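Local coordinates for thioredoxin domain-containing protein (Silicibacter pomeroyi, PDB 3EYT), which is of uncharacterised function but, as a thioredoxin-like protein of the AhpC/TSA family, probably acts as a thiol-disulfide oxidoreductase or antioxidant, at the interface of chains A and B and the interface of chains A and C. Numbering follows the deposited sequence. Chains: chain A/B/C, uncharacterized protein SPOA0173.

Contact 1: the interface of chains A and B. Residues chain A 39, 74, 76-77; chain B 81-82, 85-86.
The methyl of B:Ala85, on helix 80-89 of chain B, fits into a shallow dish formed by A:Ala77, A:His74 and A:Leu39. B:Ala85 CB meets A:Ala77 CB at 3.4 Å, methyl against methyl, a close fit for two such groups. B:Ala85 CB also lies over the face of the A:His74 imidazole at its CG end, 3.8 Å from A:His74 CG and about as near to CB and ND1. On the other flank A:Leu39 extends CD1 to 4.0 Å from B:Ala85 CB; CG sits beside the backbone N (chi1 -61°), and CD1 continues the chain toward the helix.

One turn back along the helix, B:Ser82 supplies a polar tie. B:Ser82 OG, turned beside its own backbone N (chi1 -79°), gives a hydrogen bond of 3.0 Å to the carbonyl O of A:Ala77. The hydroxyl comes from the flank of the carbonyl, with a C=O...OG angle of 104°, and is tilted out of the carbonyl plane.

Next to it, A:Glu76 and B:Ile81 cross at about a right angle, with A:Glu76 CG 3.6 Å from B:Ile81 CD1. The glutamate touches with its aliphatic stem, while its carboxylate bends toward a water that links A:Glu76 OE2 (3.1 Å from the water O) to the backbone O of B:Ile81 (2.6 Å from the water O).

With its two-fold twin, this patch joins the chains into a symmetric pair. A:Leu39 immediately precedes the CPGC motif, so the pairing may also shield the likely redox site, although the structure alone does not show that the dimer forms in solution.

Contact 2: the interface of chains A and C. Residues chain A 11-12, 100, 108; chain C 12-13.
The start of strand 13-15 of chain C and the residue before it pack against A:Gln100, the residue just after strand 96-99 of chain A, which lies between C:Gln12 and C:Gln13. A:Gln100 extends straight from CG outward, and its amide NE2 makes two hydrogen bonds. Across the interface, A:Gln100 NE2 bonds to the backbone O of C:Gln12 (3.1 Å), from above that carbonyl's plane. Within chain A, A:Gln100 NE2 bonds to the backbone O of A:Ile11 (3.1 Å), nearly straight at 178°, with the acceptor in the glutamine amide plane but NE2 well above the A:Ile11 carbonyl plane; this bond fixes the amide's rotation and points it at chain C.

C:Gln13, fully extended with CG anti to its backbone N (chi1 -177°), runs antiparallel alongside A:Gln100, their amide planes 22° apart. C:Gln13 CG lies 3.3 Å from A:Gln100 OE1, and farther out C:Gln13 NE2 reaches A:Arg108 CD at 3.5 Å, touching the arginine's aliphatic stem. Trimming A:Gln100 to an alanine would probably leave the C:Gln12 carbonyl without this donor from chain A and set the C:Gln13 side chain free to turn, its alongside support gone.

The pairing in the deposited assembly may or may not be biological. As modelled, C:Gln12 OE1 faces A:Gln12 O at 3.0 Å, acceptor against acceptor, so the amide may be built turned over, with NE2 belonging at that position.

Contact 1: the interface of chains A and B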
loop_
_atom_site.group_PDB
_atom_site.type_symbol
_atom_site.label_atom_id
_atom_site.label_comp_id
_atom_site.label_asym_id
_atom_site.label_seq_id
_atom_site.Cartn_x
_atom_site.Cartn_y
_atom_site.Cartn_z
ATOM N N LEU A 39 -8.166 1.985 10.600
ATOM C CA LEU A 39 -8.069 0.762 11.428
ATOM C C LEU A 39 -7.979 1.063 12.908
ATOM O O LEU A 39 -7.606 0.193 13.696
ATOM C CB LEU A 39 -6.878 -0.094 11.001
ATOM C CG LEU A 39 -6.949 -0.595 9.552
ATOM C CD1 LEU A 39 -5.764 -1.530 9.192
ATOM C CD2 LEU A 39 -8.318 -1.277 9.263
ATOM N N HIS A 74 1.223 1.050 10.749
ATOM C CA HIS A 74 0.661 0.075 9.800
ATOM C C HIS A 74 0.390 0.711 8.448
ATOM O O HIS A 74 -0.697 0.571 7.900
ATOM C CB HIS A 74 -0.658 -0.523 10.353
ATOM C CG HIS A 74 -0.573 -1.035 11.761
ATOM N ND1 HIS A 74 0.210 -2.116 12.119
ATOM C CD2 HIS A 74 -1.251 -0.671 12.880
ATOM C CE1 HIS A 74 0.061 -2.354 13.413
ATOM N NE2 HIS A 74 -0.821 -1.493 13.899
ATOM N N GLU A 76 1.148 0.218 5.369
ATOM C CA GLU A 76 0.828 -0.665 4.256
ATOM C C GLU A 76 -0.599 -1.217 4.313
ATOM O O GLU A 76 -1.113 -1.684 3.312
ATOM C CB GLU A 76 1.861 -1.815 4.171
ATOM C CG GLU A 76 1.788 -2.843 5.327
ATOM C CD GLU A 76 2.221 -2.255 6.710
ATOM O OE1 GLU A 76 3.033 -1.296 6.708
ATOM O OE2 GLU A 76 1.747 -2.747 7.795
ATOM N N ALA A 77 -1.235 -1.143 5.470
ATOM C CA ALA A 77 -2.574 -1.667 5.694
ATOM C C ALA A 77 -3.629 -0.605 5.422
ATOM O O ALA A 77 -4.813 -0.937 5.345
ATOM C CB ALA A 77 -2.719 -2.203 7.159
ATOM N N ILE B 81 -2.059 -8.546 4.269
ATOM C CA ILE B 81 -1.238 -7.582 5.010
ATOM C C ILE B 81 -2.146 -6.544 5.750
ATOM O O ILE B 81 -1.825 -6.130 6.870
ATOM C CB ILE B 81 -0.077 -6.974 4.145
ATOM C CG1 ILE B 81 1.097 -6.491 5.051
ATOM C CG2 ILE B 81 -0.644 -5.916 3.122
ATOM C CD1 ILE B 81 2.498 -6.239 4.345
ATOM N N SER B 82 -3.282 -6.171 5.143
ATOM C CA SER B 82 -4.257 -5.304 5.823
ATOM C C SER B 82 -4.931 -6.006 6.978
ATOM O O SER B 82 -5.136 -5.424 8.064
ATOM C CB SER B 82 -5.309 -4.770 4.838
ATOM O OG SER B 82 -4.730 -3.691 4.126
ATOM N N ALA B 85 -2.818 -6.228 10.263
ATOM C CA ALA B 85 -2.971 -5.009 11.072
ATOM C C ALA B 85 -4.337 -4.886 11.758
ATOM O O ALA B 85 -4.407 -4.544 12.952
ATOM C CB ALA B 85 -2.642 -3.757 10.219
ATOM N N PHE B 86 -5.415 -5.194 11.017
ATOM C CA PHE B 86 -6.772 -5.263 11.566
ATOM C C PHE B 86 -6.900 -6.099 12.853
ATOM O O PHE B 86 -7.445 -5.628 13.864
ATOM C CB PHE B 86 -7.738 -5.812 10.501
ATOM C CG PHE B 86 -9.178 -5.920 10.962
ATOM C CD1 PHE B 86 -9.999 -4.794 11.007
ATOM C CD2 PHE B 86 -9.715 -7.160 11.319
ATOM C CE1 PHE B 86 -11.342 -4.893 11.417
ATOM C CE2 PHE B 86 -11.053 -7.278 11.741
ATOM C CZ PHE B 86 -11.860 -6.148 11.791
HETATM O O HOH W 1 0.234 -5.393 8.207
#

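Contact 2: the interface of chains A and C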
loop_
_atom_site.group_PDB
_atom_site.type_symbol
_atom_site.label_atom_id
_atom_site.label_comp_id
_atom_site.label_asym_id
_atom_site.label_seq_id
_atom_site.Cartn_x
_atom_site.Cartn_y
_atom_site.Cartn_z
ATOM N N ILE A 11 -1.972 17.705 1.712
ATOM C CA ILE A 11 -2.786 16.576 1.340
ATOM C C ILE A 11 -2.148 15.929 0.116
ATOM O O ILE A 11 -1.720 16.620 -0.820
ATOM C CB ILE A 11 -4.265 17.070 0.994
ATOM C CG1 ILE A 11 -4.910 17.764 2.201
ATOM C CG2 ILE A 11 -5.195 15.930 0.513
ATOM C CD1 ILE A 11 -4.956 16.874 3.471
ATOM N N GLN A 12 -2.133 14.603 0.107
ATOM C CA GLN A 12 -1.614 13.836 -1.043
ATOM C C GLN A 12 -2.717 13.586 -2.080
ATOM O O GLN A 12 -2.448 13.561 -3.271
ATOM C CB GLN A 12 -1.080 12.497 -0.534
ATOM C CG GLN A 12 -0.631 11.480 -1.591
ATOM C CD GLN A 12 -0.219 10.183 -0.888
ATOM O OE1 GLN A 12 0.414 10.220 0.171
ATOM N NE2 GLN A 12 -0.603 9.047 -1.443
ATOM N N GLN A 100 -0.071 13.780 3.776
ATOM C CA GLN A 100 1.192 13.446 3.073
ATOM C C GLN A 100 2.156 12.749 4.006
ATOM O O GLN A 100 2.186 13.097 5.173
ATOM C CB GLN A 100 1.882 14.718 2.568
ATOM C CG GLN A 100 1.065 15.484 1.485
ATOM C CD GLN A 100 1.739 16.786 1.045
ATOM O OE1 GLN A 100 2.849 17.130 1.495
ATOM N NE2 GLN A 100 1.053 17.533 0.190
ATOM N N ARG A 108 2.490 14.623 7.389
ATOM C CA ARG A 108 2.826 16.052 7.482
ATOM C C ARG A 108 1.850 16.984 8.204
ATOM O O ARG A 108 2.275 17.827 9.017
ATOM C CB ARG A 108 3.166 16.586 6.102
ATOM C CG ARG A 108 4.470 15.951 5.571
ATOM C CD ARG A 108 4.984 16.697 4.332
ATOM N NE ARG A 108 5.522 17.990 4.714
ATOM C CZ ARG A 108 6.772 18.174 5.112
ATOM N NH1 ARG A 108 7.618 17.149 5.150
ATOM N NH2 ARG A 108 7.183 19.387 5.450
ATOM N N GLN C 12 3.331 19.658 -5.119
ATOM C CA GLN C 12 2.450 19.194 -4.037
ATOM C C GLN C 12 3.277 19.000 -2.771
ATOM O O GLN C 12 2.817 19.316 -1.695
ATOM C CB GLN C 12 1.798 17.859 -4.409
ATOM C CG GLN C 12 0.875 17.272 -3.336
ATOM C CD GLN C 12 0.214 16.009 -3.827
ATOM O OE1 GLN C 12 -0.975 15.997 -4.122
ATOM N NE2 GLN C 12 0.980 14.950 -3.946
ATOM N N GLN C 13 4.490 18.448 -2.902
ATOM C CA GLN C 13 5.301 18.092 -1.733
ATOM C C GLN C 13 6.775 18.074 -2.115
ATOM O O GLN C 13 7.123 17.564 -3.179
ATOM C CB GLN C 13 4.911 16.684 -1.219
ATOM C CG GLN C 13 5.648 16.222 0.073
ATOM C CD GLN C 13 5.169 14.846 0.610
ATOM O OE1 GLN C 13 4.331 14.170 -0.006
ATOM N NE2 GLN C 13 5.715 14.437 1.757
#

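The C-alpha centres of contact 1 and contact 2 lie about 21 Å apart, and the two patches share no residues of chain A. Contact 1 uses the residue just before the CPGC motif, A:His74, the 3-10 helix 75-77 and, on the partner, helix 80-89; contact 2 uses A:Ile11, A:Gln12, the residue just after strand 96-99 and helix 108-112. Chain A can therefore hold chains B and C at once. Contact 1 belongs to a two-fold interface, contact 2 to one not exactly two-fold; together they link chains within the deposited four-chain assembly, whose biological relevance the structure alone does not show.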